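Local coordinates for protein disulfide isomerase (Pseudomonas aeruginosa, PDB 4N30) that probably works as a thioredoxin-fold oxidoreductase of the DsbA family that introduces or exchanges disulfide bonds in other proteins, at residues Thr57-Tyr61 / Tyr72-Leu76; Leu64-Lys70 / Phe129-Asn135; His92-Gln96 / Ile180-Pro184; Ala106-Cys111 / Ile164-Ile168. All coordinates share one frame; numbering follows the deposited sequence.

Interaction 1: residues Thr57-Tyr61 / Tyr72-Leu76; sequences TINEY and YTPRL
Glu-60 reaches from strand 56-62 to helix 67-81 and meets Thr-73 and Leu-76. From CB onward, with CG anti to the backbone N (chi1 175°) and the chain extended beyond it, the carboxylate is carried straight across to the helix. At the end of that arm CD sits against Leu-76 CD2, which is also 3.9 Å from Glu-60 OE1. The two carboxylate oxygens then part company. OE2 lies 2.7 Å from Thr-73 OG1, while OE1 faces the Thr-73 methyl, CG2, at 3.7 Å. The ring of Tyr-72 turns its edge toward OE2, with CD2 at 4.2 Å. Further back along the strand, Ile-58 CD1 packs on Leu-76 CD1 at 3.9 Å. Strand and helix run nearly antiparallel, at 169°, as the first two elements of the beta-alpha-beta unit completed by strand 86-92. Cys-69 O, one turn back in the helix, is also within bonding reach of Thr-73 OG1. The buried carboxylate of Glu-60 is thus lodged unevenly: OE2 lies beside the Thr-73 hydroxyl, whereas OE1 is set among methyls and has no polar partner in the model.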
loop_
_atom_site.group_PDB
_atom_site.type_symbol
_atom_site.label_atom_id
_atom_site.label_comp_id
_atom_site.label_asym_id
_atom_site.label_seq_id
_atom_site.Cartn_x
_atom_site.Cartn_y
_atom_site.Cartn_z
ATOM N N THR A 57 -11.660 2.783 5.726
ATOM C CA THR A 57 -10.264 2.416 5.371
ATOM C C THR A 57 -10.174 2.407 3.838
ATOM O O THR A 57 -10.957 1.696 3.167
ATOM C CB THR A 57 -9.984 1.043 5.812
ATOM O OG1 THR A 57 -9.850 1.045 7.255
ATOM C CG2 THR A 57 -8.582 0.476 5.253
ATOM N N ILE A 58 -9.221 3.168 3.314
ATOM C CA ILE A 58 -8.848 3.102 1.878
ATOM C C ILE A 58 -7.769 2.048 1.702
ATOM O O ILE A 58 -6.632 2.256 2.256
ATOM C CB ILE A 58 -8.330 4.423 1.365
ATOM C CG1 ILE A 58 -9.393 5.552 1.473
ATOM C CG2 ILE A 58 -7.825 4.284 -0.072
ATOM C CD1 ILE A 58 -8.907 6.978 1.193
ATOM N N ASN A 59 -8.080 0.891 1.125
ATOM C CA ASN A 59 -7.091 -0.111 0.743
ATOM C C ASN A 59 -6.520 0.231 -0.600
ATOM O O ASN A 59 -7.293 0.292 -1.577
ATOM C CB ASN A 59 -7.733 -1.514 0.679
ATOM C CG ASN A 59 -8.165 -1.975 2.030
ATOM O OD1 ASN A 59 -7.365 -2.523 2.789
ATOM N ND2 ASN A 59 -9.437 -1.727 2.363
ATOM N N GLU A 60 -5.248 0.597 -0.638
ATOM C CA GLU A 60 -4.628 1.066 -1.894
ATOM C C GLU A 60 -3.791 -0.075 -2.458
ATOM O O GLU A 60 -2.733 -0.403 -1.899
ATOM C CB GLU A 60 -3.724 2.318 -1.620
ATOM C CG GLU A 60 -2.971 2.769 -2.867
ATOM C CD GLU A 60 -1.847 3.739 -2.621
ATOM O OE1 GLU A 60 -1.523 4.067 -1.537
ATOM O OE2 GLU A 60 -1.224 4.083 -3.678
ATOM N N TYR A 61 -4.284 -0.744 -3.467
ATOM C CA TYR A 61 -3.542 -1.781 -4.160
ATOM C C TYR A 61 -2.538 -1.117 -5.057
ATOM O O TYR A 61 -2.891 -0.361 -5.994
ATOM C CB TYR A 61 -4.477 -2.689 -4.986
ATOM C CG TYR A 61 -5.281 -3.594 -4.087
ATOM C CD1 TYR A 61 -4.857 -4.896 -3.842
ATOM C CD2 TYR A 61 -6.475 -3.148 -3.472
ATOM C CE1 TYR A 61 -5.540 -5.744 -2.964
ATOM C CE2 TYR A 61 -7.184 -3.998 -2.587
ATOM C CZ TYR A 61 -6.699 -5.276 -2.420
ATOM O OH TYR A 61 -7.350 -6.123 -1.509
ATOM N N TYR A 72 0.611 9.257 -6.859
ATOM C CA TYR A 72 -0.658 9.281 -6.128
ATOM C C TYR A 72 -0.479 8.991 -4.679
ATOM O O TYR A 72 -1.225 9.595 -3.838
ATOM C CB TYR A 72 -1.601 8.172 -6.737
ATOM C CG TYR A 72 -2.971 8.204 -6.190
ATOM C CD1 TYR A 72 -3.813 9.352 -6.396
ATOM C CD2 TYR A 72 -3.485 7.131 -5.525
ATOM C CE1 TYR A 72 -5.099 9.374 -5.875
ATOM C CE2 TYR A 72 -4.815 7.144 -5.065
ATOM C CZ TYR A 72 -5.590 8.282 -5.267
ATOM O OH TYR A 72 -6.888 8.226 -4.722
ATOM N N THR A 73 0.470 8.112 -4.296
ATOM C CA THR A 73 0.489 7.695 -2.901
ATOM C C THR A 73 0.731 8.902 -1.907
ATOM O O THR A 73 0.015 9.000 -0.933
ATOM C CB THR A 73 1.523 6.590 -2.728
ATOM O OG1 THR A 73 1.154 5.432 -3.519
ATOM C CG2 THR A 73 1.578 6.082 -1.295
ATOM N N PRO A 74 1.703 9.788 -2.148
ATOM C CA PRO A 74 1.883 10.905 -1.225
ATOM C C PRO A 74 0.658 11.807 -1.160
ATOM O O PRO A 74 0.307 12.382 -0.096
ATOM C CB PRO A 74 3.111 11.628 -1.745
ATOM C CG PRO A 74 3.524 10.984 -3.030
ATOM C CD PRO A 74 2.734 9.737 -3.228
ATOM N N ARG A 75 -0.059 11.944 -2.268
ATOM C CA ARG A 75 -1.223 12.860 -2.339
ATOM C C ARG A 75 -2.346 12.194 -1.528
ATOM O O ARG A 75 -3.051 12.883 -0.745
ATOM C CB ARG A 75 -1.694 13.102 -3.766
ATOM C CG ARG A 75 -0.639 13.749 -4.627
ATOM C CD ARG A 75 -1.148 13.943 -6.016
ATOM N NE ARG A 75 -0.170 14.665 -6.774
ATOM C CZ ARG A 75 -0.366 15.016 -8.032
ATOM N NH1 ARG A 75 -1.534 14.738 -8.641
ATOM N NH2 ARG A 75 0.599 15.653 -8.660
ATOM N N LEU A 76 -2.486 10.885 -1.613
ATOM C CA LEU A 76 -3.469 10.217 -0.839
ATOM C C LEU A 76 -3.175 10.244 0.668
ATOM O O LEU A 76 -4.090 10.441 1.500
ATOM C CB LEU A 76 -3.552 8.772 -1.316
ATOM C CG LEU A 76 -4.615 7.902 -0.690
ATOM C CD1 LEU A 76 -6.001 8.445 -1.014
ATOM C CD2 LEU A 76 -4.523 6.495 -1.349
#

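Interaction 2: residues Leu64-Lys70 / Phe129-Asn135; sequences LECPFCK and FAQSAGN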
loop_
_atom_site.group_PDB
_atom_site.type_symbol
_atom_site.label_atom_id
_atom_site.label_comp_id
_atom_site.label_asym_id
_atom_site.label_seq_id
_atom_site.Cartn_x
_atom_site.Cartn_y
_atom_site.Cartn_z
ATOM N N LEU A 64 5.343 -0.627 -6.474
ATOM C CA LEU A 64 6.391 0.351 -6.206
ATOM C C LEU A 64 7.153 0.728 -7.504
ATOM O O LEU A 64 7.921 1.712 -7.415
ATOM C CB LEU A 64 7.323 -0.249 -5.146
ATOM C CG LEU A 64 6.673 -0.132 -3.753
ATOM C CD1 LEU A 64 7.286 -1.170 -2.783
ATOM C CD2 LEU A 64 6.781 1.285 -3.158
ATOM N N GLU A 65 6.919 0.075 -8.610
ATOM C CA GLU A 65 7.387 0.452 -9.944
ATOM C C GLU A 65 6.386 1.265 -10.704
ATOM O O GLU A 65 6.729 1.691 -11.838
ATOM C CB GLU A 65 7.822 -0.800 -10.729
ATOM C CG GLU A 65 9.080 -1.480 -10.169
ATOM C CD GLU A 65 10.253 -0.547 -10.250
ATOM O OE1 GLU A 65 10.550 0.132 -9.299
ATOM O OE2 GLU A 65 10.856 -0.450 -11.349
ATOM N N CYS A 66 5.190 1.449 -10.210
ATOM C CA CYS A 66 4.114 2.067 -11.032
ATOM C C CYS A 66 4.141 3.562 -10.886
ATOM O O CYS A 66 4.159 4.164 -9.804
ATOM C CB CYS A 66 2.784 1.498 -10.494
ATOM S SG CYS A 66 1.357 2.445 -11.127
ATOM N N PRO A 67 4.233 4.240 -12.057
ATOM C CA PRO A 67 4.369 5.715 -12.022
ATOM C C PRO A 67 3.129 6.380 -11.489
ATOM O O PRO A 67 3.251 7.528 -11.000
ATOM C CB PRO A 67 4.628 6.048 -13.536
ATOM C CG PRO A 67 3.972 4.946 -14.275
ATOM C CD PRO A 67 4.200 3.685 -13.427
ATOM N N PHE A 68 1.997 5.755 -11.662
ATOM C CA PHE A 68 0.760 6.315 -11.061
ATOM C C PHE A 68 0.787 6.237 -9.546
ATOM O O PHE A 68 0.466 7.190 -8.836
ATOM C CB PHE A 68 -0.465 5.571 -11.661
ATOM C CG PHE A 68 -0.610 5.685 -13.153
ATOM C CD1 PHE A 68 -1.041 6.904 -13.750
ATOM C CD2 PHE A 68 -0.401 4.544 -13.949
ATOM C CE1 PHE A 68 -1.194 6.946 -15.177
ATOM C CE2 PHE A 68 -0.621 4.584 -15.337
ATOM C CZ PHE A 68 -1.006 5.758 -15.939
ATOM N N CYS A 69 1.191 5.076 -9.079
ATOM C CA CYS A 69 1.314 4.925 -7.619
ATOM C C CYS A 69 2.354 5.878 -7.044
ATOM O O CYS A 69 2.138 6.367 -5.919
ATOM C CB CYS A 69 1.673 3.489 -7.304
ATOM S SG CYS A 69 0.373 2.296 -7.664
ATOM N N LYS A 70 3.456 6.109 -7.776
ATOM C CA LYS A 70 4.407 7.018 -7.262
ATOM C C LYS A 70 3.873 8.459 -7.044
ATOM O O LYS A 70 4.110 9.061 -6.015
ATOM C CB LYS A 70 5.653 7.025 -8.223
ATOM C CG LYS A 70 6.708 8.062 -7.791
ATOM C CD LYS A 70 7.972 7.973 -8.624
ATOM C CE LYS A 70 8.951 8.969 -8.125
ATOM N NZ LYS A 70 10.358 8.901 -8.669
ATOM N N PHE A 129 10.194 4.712 -3.902
ATOM C CA PHE A 129 9.671 5.529 -5.015
ATOM C C PHE A 129 10.715 6.589 -5.439
ATOM O O PHE A 129 10.785 6.908 -6.634
ATOM C CB PHE A 129 8.351 6.264 -4.581
ATOM C CG PHE A 129 7.103 5.455 -4.747
ATOM C CD1 PHE A 129 6.848 4.749 -5.910
ATOM C CD2 PHE A 129 6.132 5.465 -3.753
ATOM C CE1 PHE A 129 5.673 4.005 -6.074
ATOM C CE2 PHE A 129 4.946 4.730 -3.911
ATOM C CZ PHE A 129 4.751 3.996 -5.086
ATOM N N ALA A 130 11.489 7.099 -4.514
ATOM C CA ALA A 130 12.532 8.108 -4.895
ATOM C C ALA A 130 13.697 7.453 -5.549
ATOM O O ALA A 130 14.247 8.063 -6.476
ATOM C CB ALA A 130 13.028 8.808 -3.614
ATOM N N GLN A 131 14.109 6.279 -5.164
ATOM C CA GLN A 131 15.375 5.703 -5.595
ATOM C C GLN A 131 15.270 4.786 -6.797
ATOM O O GLN A 131 16.269 4.611 -7.474
ATOM C CB GLN A 131 16.023 4.975 -4.390
ATOM C CG GLN A 131 16.463 5.971 -3.289
ATOM C CD GLN A 131 17.028 5.270 -2.132
ATOM O OE1 GLN A 131 17.661 4.225 -2.247
ATOM N NE2 GLN A 131 16.783 5.874 -0.976
ATOM N N SER A 132 14.149 4.095 -6.947
ATOM C CA SER A 132 13.995 3.210 -8.121
ATOM C C SER A 132 13.987 3.970 -9.448
ATOM O O SER A 132 13.400 5.072 -9.513
ATOM C CB SER A 132 12.721 2.369 -7.956
ATOM O OG SER A 132 12.667 1.558 -9.113
ATOM N N ALA A 133 14.537 3.342 -10.470
ATOM C CA ALA A 133 14.306 3.863 -11.780
ATOM C C ALA A 133 12.833 3.855 -12.144
ATOM O O ALA A 133 12.410 4.599 -13.012
ATOM C CB ALA A 133 15.086 3.036 -12.814
ATOM N N GLY A 134 12.033 2.953 -11.596
ATOM C CA GLY A 134 10.607 2.834 -11.916
ATOM C C GLY A 134 10.447 1.979 -13.158
ATOM O O GLY A 134 11.400 1.670 -13.878
ATOM N N ASN A 135 9.186 1.564 -13.359
ATOM C CA ASN A 135 8.791 0.963 -14.634
ATOM C C ASN A 135 9.463 -0.342 -14.927
ATOM O O ASN A 135 9.601 -0.745 -16.087
ATOM C CB ASN A 135 8.929 1.936 -15.832
ATOM C CG ASN A 135 8.317 3.265 -15.487
ATOM O OD1 ASN A 135 9.056 4.298 -15.343
ATOM N ND2 ASN A 135 7.057 3.301 -15.331
#
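The ring of Phe-129 is held between Lys-70 on one face and Leu-64 on the other. Lys-70 CA stands 3.6 Å from the ring centroid and Leu-64 CD2 4.0 Å from it on the opposite face, both CH-pi contacts displaced somewhat toward the rim. Cys-69 CB touches the ring atom CZ at 3.8 Å, and Leu-64 O comes close to CE1. Beyond the ring, the Lys-70 chain runs back alongside Phe-129, antiparallel to it. Its CG is anti to the backbone N (chi1 176°) and every later torsion is extended, which takes NZ to Phe-129 O at 2.9 Å, with the donor tilted 29° from the carbonyl plane.

The carboxylate of Glu-65 fastens the turn that follows helix 99-131. Ser-132 OG donates to the syn lone pair of Glu-65 OE1 at 2.6 Å and itself accepts from Gly-134 N in an ST turn. OE2 takes the backbone N-H groups of Gly-136 and Gly-138. Asn-135 N adds a bond to Glu-65 O, 2.9 Å long and in the carbonyl plane, and the Asn-135 amide nitrogen ND2 rests against Pro-67 CD.

Cys-66 and Cys-69 form a CxxC at a helix start, the thioredoxin-type pattern and probably the redox centre. Cys-66 caps that helix, its SG accepting from Cys-69 N at 3.3 Å. Hydroxyl and backbone N-H donors satisfy both carboxylate oxygens of Glu-65, and these bonds tie the segment leading into the CxxC to the end of helix 99-131.

Interaction 3: residues His92-Gln96 / Ile180-Pro184; sequences HLPLQ and ITATP
Leu-95 and Thr-183 meet end on, with Leu-95 CD1 3.5 Å from Thr-183 OG1. The threonine conformation decides what each branch meets. OG1 sits between the backbone N and the carbonyl carbon (chi1 54°) and faces Leu-95, whereas CG2, anti to the carbonyl carbon, turns to Leu-93 and lies 3.5 Å from Leu-93 O. The same methyl is 4.0 Å from Leu-93 CD2; it touches both the carbonyl oxygen and the branched end of that leucine.

The two leucines have different rotamers. Leu-93 places CG anti to its own N (chi1 -176°), which brings CD2 onto Ile-180 CG2 at 3.6 Å, a contact of one branch methyl with another. Leu-95 instead sets CG beside the backbone N, and its two methyls diverge: CD1 goes to the threonine hydroxyl, CD2 to Thr-181 O at 3.6 Å. No hydrogen bond spans the pair of loops; they fit together through methyl groups laid against methyls, backbone oxygens and the Thr-183 hydroxyl.

Thr-183 precedes Pro-184 through a cis peptide bond that marks the cis-proline loop of the thioredoxin fold. That loop lies beside the CxxC, and the Thr-183 side chain touches both Cys-66 and Cys-69. Pro-184 packs on Phe-68, Cys-69 and Tyr-72 of helix 67-81. Ala-175 of helix 162-177 touches both Leu-93 and Ile-180, and Pro-94 touches Ala-102 of helix 99-131 and Ile-172 of helix 162-177. The two loops thus meet where strand 86-92 runs out and strand 185-190 is about to begin, with these helices gathered around them.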
loop_
_atom_site.group_PDB
_atom_site.type_symbol
_atom_site.label_atom_id
_atom_site.label_comp_id
_atom_site.label_asym_id
_atom_site.label_seq_id
_atom_site.Cartn_x
_atom_site.Cartn_y
_atom_site.Cartn_z
ATOM N N HIS A 92 -0.460 -5.002 -1.565
ATOM C CA HIS A 92 0.486 -5.272 -2.647
ATOM C C HIS A 92 -0.170 -5.733 -3.872
ATOM O O HIS A 92 -0.847 -6.803 -3.872
ATOM C CB HIS A 92 1.534 -6.291 -2.175
ATOM C CG HIS A 92 2.363 -5.794 -1.092
ATOM N ND1 HIS A 92 3.352 -4.874 -1.273
ATOM C CD2 HIS A 92 2.385 -6.160 0.260
ATOM C CE1 HIS A 92 3.933 -4.649 -0.081
ATOM N NE2 HIS A 92 3.325 -5.399 0.864
ATOM N N LEU A 93 0.156 -5.080 -5.006
ATOM C CA LEU A 93 -0.132 -5.629 -6.287
ATOM C C LEU A 93 0.981 -5.196 -7.231
ATOM O O LEU A 93 0.763 -4.485 -8.186
ATOM C CB LEU A 93 -1.503 -5.187 -6.766
ATOM C CG LEU A 93 -1.992 -5.774 -8.098
ATOM C CD1 LEU A 93 -2.086 -7.289 -7.952
ATOM C CD2 LEU A 93 -3.349 -5.195 -8.493
ATOM N N PRO A 94 2.150 -5.863 -7.102
ATOM C CA PRO A 94 3.199 -5.650 -8.083
ATOM C C PRO A 94 2.735 -6.222 -9.407
ATOM O O PRO A 94 2.370 -7.397 -9.481
ATOM C CB PRO A 94 4.397 -6.458 -7.507
ATOM C CG PRO A 94 3.734 -7.437 -6.562
ATOM C CD PRO A 94 2.538 -6.756 -5.988
ATOM N N LEU A 95 2.781 -5.464 -10.466
ATOM C CA LEU A 95 2.203 -5.865 -11.768
ATOM C C LEU A 95 3.245 -6.674 -12.505
ATOM O O LEU A 95 4.439 -6.388 -12.474
ATOM C CB LEU A 95 1.812 -4.650 -12.610
ATOM C CG LEU A 95 0.687 -3.795 -11.961
ATOM C CD1 LEU A 95 0.472 -2.586 -12.878
ATOM C CD2 LEU A 95 -0.563 -4.654 -11.783
ATOM N N GLN A 96 2.809 -7.712 -13.204
ATOM C CA GLN A 96 3.726 -8.601 -13.897
ATOM C C GLN A 96 4.630 -7.839 -14.864
ATOM O O GLN A 96 5.811 -8.219 -14.992
ATOM C CB GLN A 96 2.923 -9.679 -14.669
ATOM C CG GLN A 96 3.797 -10.784 -15.297
ATOM C CD GLN A 96 4.644 -11.588 -14.273
ATOM O OE1 GLN A 96 4.198 -11.869 -13.201
ATOM N NE2 GLN A 96 5.888 -11.861 -14.672
ATOM N N ILE A 180 -9.157 -7.149 -9.861
ATOM C CA ILE A 180 -8.288 -5.951 -9.913
ATOM C C ILE A 180 -7.079 -6.244 -10.802
ATOM O O ILE A 180 -6.436 -7.335 -10.661
ATOM C CB ILE A 180 -7.796 -5.626 -8.484
ATOM C CG1 ILE A 180 -8.988 -5.195 -7.662
ATOM C CG2 ILE A 180 -6.850 -4.426 -8.486
ATOM C CD1 ILE A 180 -8.691 -4.848 -6.183
ATOM N N THR A 181 -6.796 -5.437 -11.778
ATOM C CA THR A 181 -5.727 -5.711 -12.733
ATOM C C THR A 181 -4.708 -4.602 -12.814
ATOM O O THR A 181 -3.696 -4.798 -13.505
ATOM C CB THR A 181 -6.311 -5.952 -14.151
ATOM O OG1 THR A 181 -6.641 -4.728 -14.754
ATOM C CG2 THR A 181 -7.504 -6.899 -14.205
ATOM N N ALA A 182 -4.985 -3.390 -12.298
ATOM C CA ALA A 182 -4.119 -2.220 -12.541
ATOM C C ALA A 182 -3.935 -1.481 -11.235
ATOM O O ALA A 182 -4.696 -1.676 -10.307
ATOM C CB ALA A 182 -4.670 -1.300 -13.644
ATOM N N THR A 183 -2.906 -0.625 -11.187
ATOM C CA THR A 183 -2.587 0.130 -9.980
ATOM C C THR A 183 -2.488 1.584 -10.223
ATOM O O THR A 183 -2.121 2.028 -11.355
ATOM C CB THR A 183 -1.249 -0.322 -9.343
ATOM O OG1 THR A 183 -0.226 -0.266 -10.334
ATOM C CG2 THR A 183 -1.327 -1.798 -8.849
ATOM N N PRO A 184 -2.893 2.431 -9.322
ATOM C CA PRO A 184 -3.539 2.065 -8.036
ATOM C C PRO A 184 -4.989 1.719 -8.232
ATOM O O PRO A 184 -5.708 2.275 -9.143
ATOM C CB PRO A 184 -3.429 3.383 -7.222
ATOM C CG PRO A 184 -3.504 4.477 -8.306
ATOM C CD PRO A 184 -2.722 3.912 -9.447
#

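Interaction 4: residues Ala106-Cys111 / Ile164-Ile168; sequences ARLVEC and IDSDI
Water 1 links Glu-110 to Asp-167, donating to Glu-110 OE1 at 2.7 Å and to Asp-167 OD2 at 2.6 Å. It bridges two helices of the helical part of the DsbA fold, 99-131 and 162-177, whose short segments here cross at 120° with axes 9.7 Å apart. By donating a hydrogen bond to each carboxylate it probably eases the repulsion between like charges. The other carboxylate oxygen of Glu-110, OE2, is hydrogen-bonded to His-92 NE2, so both oxygens have a partner.

Away from the water the contact is mostly apolar. Ile-164 packs its CB against Glu-110 CB at 3.7 Å and sends CD1 toward Arg-107 CB and Cys-111 SG. Its CG1 stands between the backbone N and the carbonyl carbon, which, with chi2 near 100°, brings CD1 up against both side chains. One turn on, Ile-168 drives CD1 against the backbone of Ala-106 and Arg-107, reaching Arg-107 CG at 3.7 Å as the two side chains cross nearly at right angles. Cys-111 is joined by a disulfide to Cys-157, tying in helix 151-160 as well.

At the more exposed margin Arg-107 and Asp-165 lie side by side, and Asp-165 OD2 pairs also with Lys-169. The salt bridge between the helices is long: Asp-165 OD1 approaches the guanidinium edge at Arg-107 NE, 3.5 Å away, with the two planes 39° apart.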
loop_
_atom_site.group_PDB
_atom_site.type_symbol
_atom_site.label_atom_id
_atom_site.label_comp_id
_atom_site.label_asym_id
_atom_site.label_seq_id
_atom_site.Cartn_x
_atom_site.Cartn_y
_atom_site.Cartn_z
ATOM N N ALA A 106 8.385 -4.977 -2.952
ATOM C CA ALA A 106 7.345 -5.312 -2.024
ATOM C C ALA A 106 7.948 -6.025 -0.780
ATOM O O ALA A 106 7.550 -5.784 0.353
ATOM C CB ALA A 106 6.277 -6.163 -2.731
ATOM N N ARG A 107 8.862 -6.935 -1.050
ATOM C CA ARG A 107 9.484 -7.639 0.076
ATOM C C ARG A 107 10.317 -6.710 0.908
ATOM O O ARG A 107 10.311 -6.856 2.171
ATOM C CB ARG A 107 10.306 -8.799 -0.468
ATOM C CG ARG A 107 9.547 -9.945 -1.158
ATOM C CD ARG A 107 10.412 -11.057 -1.716
ATOM N NE ARG A 107 9.747 -11.779 -2.745
ATOM C CZ ARG A 107 10.045 -11.712 -4.066
ATOM N NH1 ARG A 107 11.161 -11.145 -4.507
ATOM N NH2 ARG A 107 9.312 -12.481 -4.852
ATOM N N LEU A 108 11.028 -5.779 0.355
ATOM C CA LEU A 108 11.834 -4.831 1.103
ATOM C C LEU A 108 10.938 -4.031 2.046
ATOM O O LEU A 108 11.287 -3.868 3.247
ATOM C CB LEU A 108 12.571 -3.843 0.211
ATOM C CG LEU A 108 13.727 -4.436 -0.508
ATOM C CD1 LEU A 108 14.268 -3.393 -1.483
ATOM C CD2 LEU A 108 14.806 -4.889 0.453
ATOM N N VAL A 109 9.741 -3.624 1.601
ATOM C CA VAL A 109 8.960 -2.745 2.470
ATOM C C VAL A 109 8.341 -3.602 3.653
ATOM O O VAL A 109 8.226 -3.125 4.804
ATOM C CB VAL A 109 7.889 -1.864 1.800
ATOM C CG1 VAL A 109 8.537 -0.918 0.819
ATOM C CG2 VAL A 109 6.784 -2.684 1.156
ATOM N N GLU A 110 7.951 -4.859 3.374
ATOM C CA GLU A 110 7.481 -5.731 4.483
ATOM C C GLU A 110 8.632 -5.919 5.477
ATOM O O GLU A 110 8.392 -5.885 6.720
ATOM C CB GLU A 110 7.011 -7.077 3.960
ATOM C CG GLU A 110 5.743 -7.036 3.085
ATOM C CD GLU A 110 4.538 -6.560 3.918
ATOM O OE1 GLU A 110 4.462 -6.883 5.124
ATOM O OE2 GLU A 110 3.802 -5.658 3.497
ATOM N N CYS A 111 9.842 -6.158 4.959
ATOM C CA CYS A 111 10.983 -6.388 5.870
ATOM C C CYS A 111 11.285 -5.151 6.626
ATOM O O CYS A 111 11.776 -5.254 7.804
ATOM C CB CYS A 111 12.114 -6.933 4.979
ATOM S SG CYS A 111 11.827 -8.596 4.435
ATOM N N ILE A 164 6.638 -13.120 4.942
ATOM C CA ILE A 164 6.342 -11.858 4.251
ATOM C C ILE A 164 5.996 -12.091 2.788
ATOM O O ILE A 164 5.113 -11.445 2.191
ATOM C CB ILE A 164 7.347 -10.728 4.499
ATOM C CG1 ILE A 164 8.668 -11.131 4.014
ATOM C CG2 ILE A 164 7.303 -10.374 5.983
ATOM C CD1 ILE A 164 9.050 -10.573 2.631
ATOM N N ASP A 165 6.668 -13.078 2.185
ATOM C CA ASP A 165 6.422 -13.423 0.753
ATOM C C ASP A 165 4.988 -13.885 0.647
ATOM O O ASP A 165 4.281 -13.433 -0.316
ATOM C CB ASP A 165 7.412 -14.550 0.337
ATOM C CG ASP A 165 7.199 -15.107 -1.067
ATOM O OD1 ASP A 165 7.467 -14.367 -2.021
ATOM O OD2 ASP A 165 6.846 -16.324 -1.164
ATOM N N SER A 166 4.506 -14.680 1.591
ATOM C CA SER A 166 3.153 -15.212 1.625
ATOM C C SER A 166 2.181 -14.087 1.722
ATOM O O SER A 166 1.114 -14.119 1.065
ATOM C CB SER A 166 2.949 -16.042 2.870
ATOM O OG SER A 166 3.573 -17.299 2.756
ATOM N N ASP A 167 2.522 -13.048 2.527
ATOM C CA ASP A 167 1.577 -11.983 2.768
ATOM C C ASP A 167 1.447 -11.152 1.501
ATOM O O ASP A 167 0.322 -10.686 1.186
ATOM C CB ASP A 167 2.047 -11.086 3.869
ATOM C CG ASP A 167 1.947 -11.764 5.239
ATOM O OD1 ASP A 167 1.317 -12.838 5.289
ATOM O OD2 ASP A 167 2.535 -11.233 6.167
ATOM N N ILE A 168 2.520 -10.926 0.794
ATOM C CA ILE A 168 2.461 -10.257 -0.514
ATOM C C ILE A 168 1.598 -11.032 -1.498
ATOM O O ILE A 168 0.708 -10.471 -2.167
ATOM C CB ILE A 168 3.844 -10.043 -1.033
ATOM C CG1 ILE A 168 4.545 -9.055 -0.076
ATOM C CG2 ILE A 168 3.792 -9.470 -2.461
ATOM C CD1 ILE A 168 6.035 -9.138 -0.260
HETATM O O HOH W 1 2.749 -8.617 6.256
#

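In the fold
Interactions 1 and 4 are the buried contacts, interactions 2 and 3 only partly so. Interaction 1 joins sheet to helix in the thioredoxin core, while interaction 4 pairs helix with helix about 18 Å from it, centre to centre. Interaction 2 shares helix 67-81 with the first and helix 99-131 with the fourth, and is the richest in direct hydrogen bonds; interaction 3 has none. The middle two meet at the CxxC, where Cys-66 SG lies 3.2 Å from Thr-183 OG1. Interaction 4 is nested within the chain loop that 92-96 and 180-184 close. Interaction 1 has one buried acid beside a hydroxyl, while interaction 4 flanks an apolar centre with a water bridge and a long salt bridge.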